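PDB 1ORU: putative metal-sulfur cluster biosynthesis proteins YuaD from Bacillus subtilis, which is of unknown function but, as a MOSC-domain protein, may bind molybdenum and pyridoxal phosphate. Local coordinates for residues A[85-90]-A[141-146]; A[131-136]-A[148-153]; A[115-120]-A[177-182]. All coordinates share one frame; numbering follows the deposited sequence. Where two conformers were deposited one is given.

Interactions 1 and 2 are neighbours, with centres 11 Å apart, and both draw on helix 133-142. They touch through L149, whose CD1 packs on V86 and Y143. Interaction 1 is a surface contact, in which a tyrosine hydroxyl bonds to a loop carbonyl and to a water. Interaction 2 is partly buried and joins two helices by apolar and backbone contacts, with no hydrogen bond between its segments. Interaction 3 is also partly buried, but it lies on the opposite side of the chain's centre, its nearest atoms about 17 Å from either of the others. It joins two strands of the main sheet by backbone hydrogen bonds, with apolar side chains beside them.

Interaction 1. Residues A[85-90]-A[141-146]; sequences GVPRIL and SYYPDQ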
loop_
_atom_site.group_PDB
_atom_site.type_symbol
_atom_site.label_atom_id
_atom_site.label_comp_id
_atom_site.label_asym_id
_atom_site.label_seq_id
_atom_site.Cartn_x
_atom_site.Cartn_y
_atom_site.Cartn_z
ATOM N N GLY A 85 19.951 -11.616 -23.029
ATOM C CA GLY A 85 21.046 -12.320 -23.671
ATOM C C GLY A 85 22.327 -12.325 -22.853
ATOM O O GLY A 85 23.419 -12.407 -23.417
ATOM N N VAL A 86 22.206 -12.224 -21.531
ATOM C CA VAL A 86 23.376 -12.249 -20.659
ATOM C C VAL A 86 23.321 -13.493 -19.772
ATOM O O VAL A 86 22.240 -13.988 -19.452
ATOM C CB VAL A 86 23.470 -10.983 -19.772
ATOM C CG1 VAL A 86 23.648 -9.747 -20.644
ATOM C CG2 VAL A 86 22.229 -10.860 -18.903
ATOM N N PRO A 87 24.491 -14.009 -19.360
ATOM C CA PRO A 87 24.591 -15.203 -18.515
ATOM C C PRO A 87 23.905 -15.139 -17.155
ATOM O O PRO A 87 23.380 -16.147 -16.680
ATOM C CB PRO A 87 26.098 -15.415 -18.400
ATOM C CG PRO A 87 26.633 -14.038 -18.472
ATOM C CD PRO A 87 25.823 -13.425 -19.586
ATOM N N ARG A 88 23.904 -13.971 -16.522
ATOM C CA ARG A 88 23.269 -13.857 -15.217
ATOM C C ARG A 88 22.959 -12.430 -14.786
ATOM O O ARG A 88 23.582 -11.473 -15.245
ATOM C CB ARG A 88 24.147 -14.519 -14.152
ATOM C CG ARG A 88 25.548 -13.941 -14.070
ATOM C CD ARG A 88 26.340 -14.528 -12.907
ATOM N NE ARG A 88 27.704 -14.004 -12.866
ATOM C CZ ARG A 88 28.586 -14.279 -11.911
ATOM N NH1 ARG A 88 28.251 -15.076 -10.905
ATOM N NH2 ARG A 88 29.805 -13.762 -11.962
ATOM N N ILE A 89 21.979 -12.309 -13.895
ATOM C CA ILE A 89 21.561 -11.030 -13.336
ATOM C C ILE A 89 21.528 -11.235 -11.822
ATOM O O ILE A 89 20.714 -12.002 -11.320
ATOM C CB ILE A 89 20.143 -10.634 -13.816
ATOM C CG1 ILE A 89 20.156 -10.335 -15.316
ATOM C CG2 ILE A 89 19.649 -9.427 -13.041
ATOM C CD1 ILE A 89 20.993 -9.131 -15.695
ATOM N N LEU A 90 22.413 -10.555 -11.101
ATOM C CA LEU A 90 22.470 -10.697 -9.646
ATOM C C LEU A 90 21.530 -9.733 -8.933
ATOM O O LEU A 90 21.419 -8.567 -9.309
ATOM C CB LEU A 90 23.898 -10.465 -9.151
ATOM C CG LEU A 90 24.966 -11.397 -9.733
ATOM C CD1 LEU A 90 26.314 -11.072 -9.101
ATOM C CD2 LEU A 90 24.587 -12.845 -9.478
ATOM N N SER A 141 27.704 -2.408 -17.215
ATOM C CA SER A 141 29.100 -2.395 -16.787
ATOM C C SER A 141 29.693 -3.790 -16.584
ATOM O O SER A 141 30.913 -3.954 -16.623
ATOM C CB SER A 141 29.271 -1.554 -15.511
ATOM O OG SER A 141 28.680 -2.163 -14.374
ATOM N N TYR A 142 28.843 -4.789 -16.374
ATOM C CA TYR A 142 29.322 -6.157 -16.186
ATOM C C TYR A 142 29.446 -6.893 -17.518
ATOM O O TYR A 142 30.057 -7.958 -17.595
ATOM C CB TYR A 142 28.391 -6.925 -15.244
ATOM C CG TYR A 142 28.569 -6.524 -13.799
ATOM C CD1 TYR A 142 29.648 -7.001 -13.051
ATOM C CD2 TYR A 142 27.695 -5.623 -13.195
ATOM C CE1 TYR A 142 29.852 -6.584 -11.737
ATOM C CE2 TYR A 142 27.892 -5.197 -11.882
ATOM C CZ TYR A 142 28.971 -5.681 -11.161
ATOM O OH TYR A 142 29.174 -5.247 -9.871
ATOM N N TYR A 143 28.861 -6.314 -18.562
ATOM C CA TYR A 143 28.909 -6.896 -19.898
ATOM C C TYR A 143 29.140 -5.764 -20.892
ATOM O O TYR A 143 28.363 -5.576 -21.831
ATOM C CB TYR A 143 27.590 -7.602 -20.206
ATOM C CG TYR A 143 27.210 -8.665 -19.199
ATOM C CD1 TYR A 143 27.990 -9.808 -19.038
ATOM C CD2 TYR A 143 26.056 -8.540 -18.425
ATOM C CE1 TYR A 143 27.632 -10.804 -18.138
ATOM C CE2 TYR A 143 25.684 -9.534 -17.520
ATOM C CZ TYR A 143 26.476 -10.664 -17.383
ATOM O OH TYR A 143 26.108 -11.665 -16.511
ATOM N N PRO A 144 30.230 -5.000 -20.704
ATOM C CA PRO A 144 30.577 -3.870 -21.571
ATOM C C PRO A 144 30.748 -4.194 -23.053
ATOM O O PRO A 144 30.681 -3.300 -23.892
ATOM C CB PRO A 144 31.862 -3.337 -20.937
ATOM C CG PRO A 144 32.500 -4.574 -20.409
ATOM C CD PRO A 144 31.331 -5.292 -19.768
ATOM N N ASP A 145 30.957 -5.465 -23.380
ATOM C CA ASP A 145 31.136 -5.849 -24.776
ATOM C C ASP A 145 29.814 -6.143 -25.481
ATOM O O ASP A 145 29.799 -6.572 -26.637
ATOM C CB ASP A 145 32.076 -7.057 -24.876
ATOM C CG ASP A 145 31.483 -8.317 -24.274
ATOM O OD1 ASP A 145 30.891 -8.242 -23.175
ATOM O OD2 ASP A 145 31.629 -9.390 -24.900
ATOM N N GLN A 146 28.707 -5.913 -24.779
ATOM C CA GLN A 146 27.372 -6.129 -25.341
ATOM C C GLN A 146 26.644 -4.786 -25.393
ATOM O O GLN A 146 26.483 -4.108 -24.376
ATOM C CB GLN A 146 26.595 -7.137 -24.493
ATOM C CG GLN A 146 27.239 -8.515 -24.478
ATOM C CD GLN A 146 26.398 -9.552 -23.766
ATOM O OE1 GLN A 146 25.234 -9.769 -24.111
ATOM N NE2 GLN A 146 26.983 -10.206 -22.770
HETATM O O HOH W 1 28.435 -12.475 -15.085
#
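The ring of Y143 reaches from the turn after helix 133-142 to the loop 85-90 and carries most of this contact. With CG anti to the carbonyl carbon (chi1 -56°), the ring points at the loop. V86 crosses it obliquely and sits over one face, with V86 CB 3.9 Å from the Y143 ring centroid, a CH-pi contact. V86 CG1 adds to this cover at 3.5 Å from Y143 CD2. P87 meets the tyrosine tip to tip, and P87 CG lies 3.4 Å from Y143 CE1. At the ring edge Y143 OH donates to R88 O at 2.8 Å, in the carbonyl plane and on a lone pair. Water 1 links the two side chains, donating to Y143 OH and accepting from R88 NE. The extended R88 chain crosses the tyrosine at about a right angle. The hydroxyl thus has at least two bonds, which should limit movement of the ring tip. Q146 closes the type I turn from Y143 and lies near G85, which follows helix 74-84 in a Schellman motif. V86 also packs on A81 of helix 74-84, and both V86 and Y143 rest on L149, so the loop after helix 74-84 is joined to the end of helix 133-142 and to helix 149-156.

Interaction 2. Residues A[131-136]-A[148-153]; sequences PCIQPG and KLASAF
This contact is a close helix-helix packing, between the first turn of helix 133-142 and the start of helix 149-156. G136 and A150 bring the backbones together, with G136 CA and A150 CA only 3.8 Å apart. A side chain on G136 would run into A150 O, so glycine permits this approach. A150 CA also makes a CA-H...O contact with G136 O at 3.6 Å. Beside this point, F153 is directed at helix 133-142, its CG anti to the backbone N (chi1 171°). Its CB and CG lie against G136 CA. Further out, F153 CE2 is 3.8 Å from P135 CB and 3.9 Å from P131 CB, both meeting the ring obliquely. C132 O comes in at the ring edge, in plane, 3.6 Å from F153 CE2. I133 meets A150 with its tip: I133 CD1 is 3.7 Å from A150 CB, its CG1 branch being anti to the backbone N. The phenylalanine also reaches I80 and M84 of helix 74-84, so it sits where three helices meet. L149 N, at the start of helix 149-156, gives a hydrogen bond to Q140 OE1 of helix 133-142. Small residues at the point of closest approach are a common feature of tightly packed helix pairs, here two helices in succession along the chain.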
loop_
_atom_site.group_PDB
_atom_site.type_symbol
_atom_site.label_atom_id
_atom_site.label_comp_id
_atom_site.label_asym_id
_atom_site.label_seq_id
_atom_site.Cartn_x
_atom_site.Cartn_y
_atom_site.Cartn_z
ATOM N N PRO A 131 10.894 -0.788 -13.525
ATOM C CA PRO A 131 12.305 -0.718 -13.919
ATOM C C PRO A 131 12.756 0.632 -14.479
ATOM O O PRO A 131 12.096 1.219 -15.345
ATOM C CB PRO A 131 12.438 -1.847 -14.941
ATOM C CG PRO A 131 11.083 -1.909 -15.561
ATOM C CD PRO A 131 10.152 -1.733 -14.382
ATOM N N CYS A 132 13.879 1.118 -13.959
ATOM C CA CYS A 132 14.456 2.384 -14.386
ATOM C C CYS A 132 15.812 2.119 -15.035
ATOM O O CYS A 132 16.333 1.006 -14.971
ATOM C CB CYS A 132 14.615 3.324 -13.189
ATOM S SG CYS A 132 13.051 3.804 -12.412
ATOM N N ILE A 133 16.387 3.143 -15.654
ATOM C CA ILE A 133 17.666 2.989 -16.335
ATOM C C ILE A 133 18.917 2.679 -15.499
ATOM O O ILE A 133 19.806 1.972 -15.970
ATOM C CB ILE A 133 17.952 4.243 -17.200
ATOM C CG1 ILE A 133 18.944 3.904 -18.310
ATOM C CG2 ILE A 133 18.488 5.369 -16.333
ATOM C CD1 ILE A 133 18.350 3.050 -19.419
ATOM N N GLN A 134 18.979 3.195 -14.274
ATOM C CA GLN A 134 20.143 2.985 -13.412
ATOM C C GLN A 134 20.625 1.536 -13.313
ATOM O O GLN A 134 21.780 1.244 -13.629
ATOM C CB GLN A 134 19.874 3.546 -12.012
ATOM C CG GLN A 134 19.586 5.041 -11.994
ATOM C CD GLN A 134 20.721 5.868 -12.573
ATOM O OE1 GLN A 134 21.107 5.692 -13.728
ATOM N NE2 GLN A 134 21.258 6.779 -11.771
ATOM N N PRO A 135 19.758 0.608 -12.868
ATOM C CA PRO A 135 20.196 -0.791 -12.765
ATOM C C PRO A 135 20.650 -1.319 -14.122
ATOM O O PRO A 135 21.547 -2.156 -14.208
ATOM C CB PRO A 135 18.948 -1.512 -12.255
ATOM C CG PRO A 135 18.256 -0.447 -11.451
ATOM C CD PRO A 135 18.386 0.763 -12.350
ATOM N N GLY A 136 20.016 -0.821 -15.182
ATOM C CA GLY A 136 20.381 -1.249 -16.521
ATOM C C GLY A 136 21.812 -0.858 -16.840
ATOM O O GLY A 136 22.550 -1.616 -17.471
ATOM N N LYS A 148 23.802 -1.638 -25.978
ATOM C CA LYS A 148 22.513 -1.163 -25.480
ATOM C C LYS A 148 21.811 -2.023 -24.433
ATOM O O LYS A 148 20.597 -2.242 -24.516
ATOM C CB LYS A 148 21.571 -0.947 -26.667
ATOM C CG LYS A 148 22.151 -0.056 -27.752
ATOM C CD LYS A 148 21.166 0.145 -28.889
ATOM C CE LYS A 148 21.738 1.057 -29.965
ATOM N NZ LYS A 148 22.967 0.486 -30.586
ATOM N N LEU A 149 22.552 -2.494 -23.435
ATOM C CA LEU A 149 21.932 -3.323 -22.411
ATOM C C LEU A 149 21.075 -2.521 -21.434
ATOM O O LEU A 149 20.100 -3.043 -20.905
ATOM C CB LEU A 149 22.989 -4.125 -21.640
ATOM C CG LEU A 149 23.682 -5.253 -22.411
ATOM C CD1 LEU A 149 24.518 -6.087 -21.445
ATOM C CD2 LEU A 149 22.646 -6.129 -23.095
ATOM N N ALA A 150 21.426 -1.262 -21.195
ATOM C CA ALA A 150 20.651 -0.441 -20.267
ATOM C C ALA A 150 19.207 -0.307 -20.728
ATOM O O ALA A 150 18.274 -0.529 -19.952
ATOM C CB ALA A 150 21.281 0.940 -20.125
ATOM N N SER A 151 19.019 0.068 -21.989
ATOM C CA SER A 151 17.673 0.214 -22.520
ATOM C C SER A 151 17.030 -1.163 -22.638
ATOM O O SER A 151 15.813 -1.303 -22.509
ATOM C CB SER A 151 17.706 0.912 -23.885
ATOM O OG SER A 151 18.484 0.188 -24.818
ATOM N N ALA A 152 17.854 -2.184 -22.865
ATOM C CA ALA A 152 17.353 -3.547 -22.985
ATOM C C ALA A 152 16.742 -4.001 -21.662
ATOM O O ALA A 152 15.731 -4.706 -21.639
ATOM C CB ALA A 152 18.482 -4.489 -23.395
ATOM N N PHE A 153 17.358 -3.593 -20.557
ATOM C CA PHE A 153 16.854 -3.955 -19.236
ATOM C C PHE A 153 15.479 -3.329 -19.012
ATOM O O PHE A 153 14.532 -4.018 -18.637
ATOM C CB PHE A 153 17.816 -3.471 -18.148
ATOM C CG PHE A 153 17.268 -3.604 -16.757
ATOM C CD1 PHE A 153 17.196 -4.846 -16.136
ATOM C CD2 PHE A 153 16.800 -2.482 -16.074
ATOM C CE1 PHE A 153 16.665 -4.972 -14.850
ATOM C CE2 PHE A 153 16.267 -2.595 -14.790
ATOM C CZ PHE A 153 16.200 -3.844 -14.178
#

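Interaction 3. Residues A[115-120]-A[177-182]; sequences IIFPSG and DEIEVH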
loop_
_atom_site.group_PDB
_atom_site.type_symbol
_atom_site.label_atom_id
_atom_site.label_comp_id
_atom_site.label_asym_id
_atom_site.label_seq_id
_atom_site.Cartn_x
_atom_site.Cartn_y
_atom_site.Cartn_z
ATOM N N ILE A 115 4.135 -11.225 3.285
ATOM C CA ILE A 115 5.226 -12.200 3.243
ATOM C C ILE A 115 5.739 -12.251 4.680
ATOM O O ILE A 115 6.270 -11.261 5.199
ATOM C CB ILE A 115 6.375 -11.759 2.314
ATOM C CG1 ILE A 115 5.867 -11.663 0.874
ATOM C CG2 ILE A 115 7.528 -12.764 2.407
ATOM C CD1 ILE A 115 6.898 -11.145 -0.112
ATOM N N ILE A 116 5.585 -13.406 5.320
ATOM C CA ILE A 116 5.977 -13.564 6.713
ATOM C C ILE A 116 7.130 -14.540 6.922
ATOM O O ILE A 116 7.156 -15.628 6.342
ATOM C CB ILE A 116 4.753 -14.005 7.542
ATOM C CG1 ILE A 116 3.611 -13.005 7.324
ATOM C CG2 ILE A 116 5.113 -14.093 9.023
ATOM C CD1 ILE A 116 2.372 -13.288 8.158
ATOM N N PHE A 117 8.080 -14.130 7.757
ATOM C CA PHE A 117 9.269 -14.911 8.073
ATOM C C PHE A 117 9.094 -15.694 9.383
ATOM O O PHE A 117 8.187 -15.410 10.161
ATOM C CB PHE A 117 10.475 -13.967 8.151
ATOM C CG PHE A 117 10.872 -13.377 6.819
ATOM C CD1 PHE A 117 11.997 -13.839 6.145
ATOM C CD2 PHE A 117 10.125 -12.352 6.242
ATOM C CE1 PHE A 117 12.378 -13.285 4.909
ATOM C CE2 PHE A 117 10.495 -11.795 5.011
ATOM C CZ PHE A 117 11.624 -12.263 4.344
ATOM N N PRO A 118 9.952 -16.700 9.639
ATOM C CA PRO A 118 9.858 -17.511 10.863
ATOM C C PRO A 118 9.888 -16.725 12.173
ATOM O O PRO A 118 9.289 -17.136 13.168
ATOM C CB PRO A 118 11.047 -18.463 10.739
ATOM C CG PRO A 118 11.161 -18.652 9.251
ATOM C CD PRO A 118 10.992 -17.233 8.741
ATOM N N SER A 119 10.586 -15.600 12.169
ATOM C CA SER A 119 10.696 -14.767 13.363
ATOM C C SER A 119 9.411 -14.006 13.636
ATOM O O SER A 119 9.189 -13.512 14.744
ATOM C CB SER A 119 11.810 -13.753 13.174
ATOM O OG SER A 119 11.441 -12.847 12.154
ATOM N N GLY A 120 8.573 -13.898 12.611
ATOM C CA GLY A 120 7.342 -13.150 12.753
ATOM C C GLY A 120 7.434 -11.875 11.931
ATOM O O GLY A 120 6.427 -11.213 11.691
ATOM N N ASP A 177 15.728 -18.586 5.036
ATOM C CA ASP A 177 14.450 -18.642 5.734
ATOM C C ASP A 177 13.321 -19.084 4.819
ATOM O O ASP A 177 13.223 -18.635 3.678
ATOM C CB ASP A 177 14.069 -17.264 6.289
ATOM C CG ASP A 177 14.609 -17.013 7.677
ATOM O OD1 ASP A 177 15.245 -17.928 8.249
ATOM O OD2 ASP A 177 14.385 -15.895 8.200
ATOM N N GLU A 178 12.465 -19.960 5.330
ATOM C CA GLU A 178 11.307 -20.398 4.568
ATOM C C GLU A 178 10.279 -19.298 4.845
ATOM O O GLU A 178 10.099 -18.886 5.994
ATOM C CB GLU A 178 10.807 -21.744 5.092
ATOM C CG GLU A 178 9.959 -22.516 4.100
ATOM C CD GLU A 178 9.539 -23.876 4.626
ATOM O OE1 GLU A 178 8.740 -23.922 5.587
ATOM O OE2 GLU A 178 10.013 -24.895 4.084
ATOM N N ILE A 179 9.630 -18.788 3.806
ATOM C CA ILE A 179 8.652 -17.733 4.014
ATOM C C ILE A 179 7.235 -18.175 3.681
ATOM O O ILE A 179 7.016 -19.076 2.860
ATOM C CB ILE A 179 8.997 -16.471 3.191
ATOM C CG1 ILE A 179 9.177 -16.828 1.711
ATOM C CG2 ILE A 179 10.252 -15.831 3.755
ATOM C CD1 ILE A 179 9.377 -15.613 0.810
ATOM N N GLU A 180 6.279 -17.532 4.339
ATOM C CA GLU A 180 4.866 -17.818 4.146
ATOM C C GLU A 180 4.270 -16.641 3.389
ATOM O O GLU A 180 4.270 -15.520 3.893
ATOM C CB GLU A 180 4.181 -17.950 5.505
ATOM C CG GLU A 180 2.763 -18.474 5.451
ATOM C CD GLU A 180 2.713 -19.970 5.232
ATOM O OE1 GLU A 180 1.597 -20.535 5.241
ATOM O OE2 GLU A 180 3.791 -20.580 5.055
ATOM N N VAL A 181 3.777 -16.887 2.179
ATOM C CA VAL A 181 3.190 -15.816 1.385
ATOM C C VAL A 181 1.672 -15.887 1.450
ATOM O O VAL A 181 1.083 -16.939 1.194
ATOM C CB VAL A 181 3.643 -15.900 -0.093
ATOM C CG1 VAL A 181 3.012 -14.766 -0.907
ATOM C CG2 VAL A 181 5.170 -15.827 -0.171
ATOM N N HIS A 182 1.052 -14.773 1.836
ATOM C CA HIS A 182 -0.401 -14.673 1.911
ATOM C C HIS A 182 -0.780 -13.790 0.730
ATOM O O HIS A 182 -0.693 -12.557 0.800
ATOM C CB HIS A 182 -0.816 -14.036 3.237
ATOM C CG HIS A 182 -0.400 -14.830 4.437
ATOM N ND1 HIS A 182 -1.230 -15.742 5.053
ATOM C CD2 HIS A 182 0.780 -14.890 5.097
ATOM C CE1 HIS A 182 -0.579 -16.329 6.041
ATOM N NE2 HIS A 182 0.645 -15.831 6.088
HETATM O O HOH W 2 13.116 -15.030 10.438
#
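I179 is the apolar centre, lying between I115 and F117. Its CG2 sits over one face of the F117 ring, 3.7 Å from the ring centroid and 19° off the normal, a CH-pi contact offset toward the rim. With CG anti to the carbonyl carbon (chi1 -69°), the F117 side chain lies alongside I179, and the two point the same way. The other branch of I179 takes the crowded position between backbone N and carbonyl carbon (chi1 54°), and its CD1 meets I115 CG2 at 3.8 Å. An alanine in place of F117 would remove the ring over I179 CG2 and would probably loosen the packing on I179 and on L123 of strand 122-128. I115 and V181 form a non-hydrogen-bonded pair, with both side chains on one face of the sheet.

The backbones form an antiparallel ladder of the main mixed sheet of the MOSC domain, where strand 178-184 lies between strands 114-116 and 5-17. I116 and E180 are its hydrogen-bonded pair: I116 N to E180 O and E180 N to I116 O are each 2.9 Å, both nearly straight and in the carbonyl plane. I116 and E180 point to the opposite face from I115 and V181. There the I116 and H182 side chains cross obliquely, with I116 CD1 3.7 Å from H182 NE2, and M56 of the second subunit packs on both residues.

After I116 the chain leaves the strand, and F117 to G120 form a type I turn. P118 CD lies 3.3 Å from E178 O and also packs on the D177 side chain. D177 OD2 lies at the edge of the F117 ring, accepts a bond from Y174 N, and receives another at 2.7 Å from water 2, which in turn accepts from S119 N.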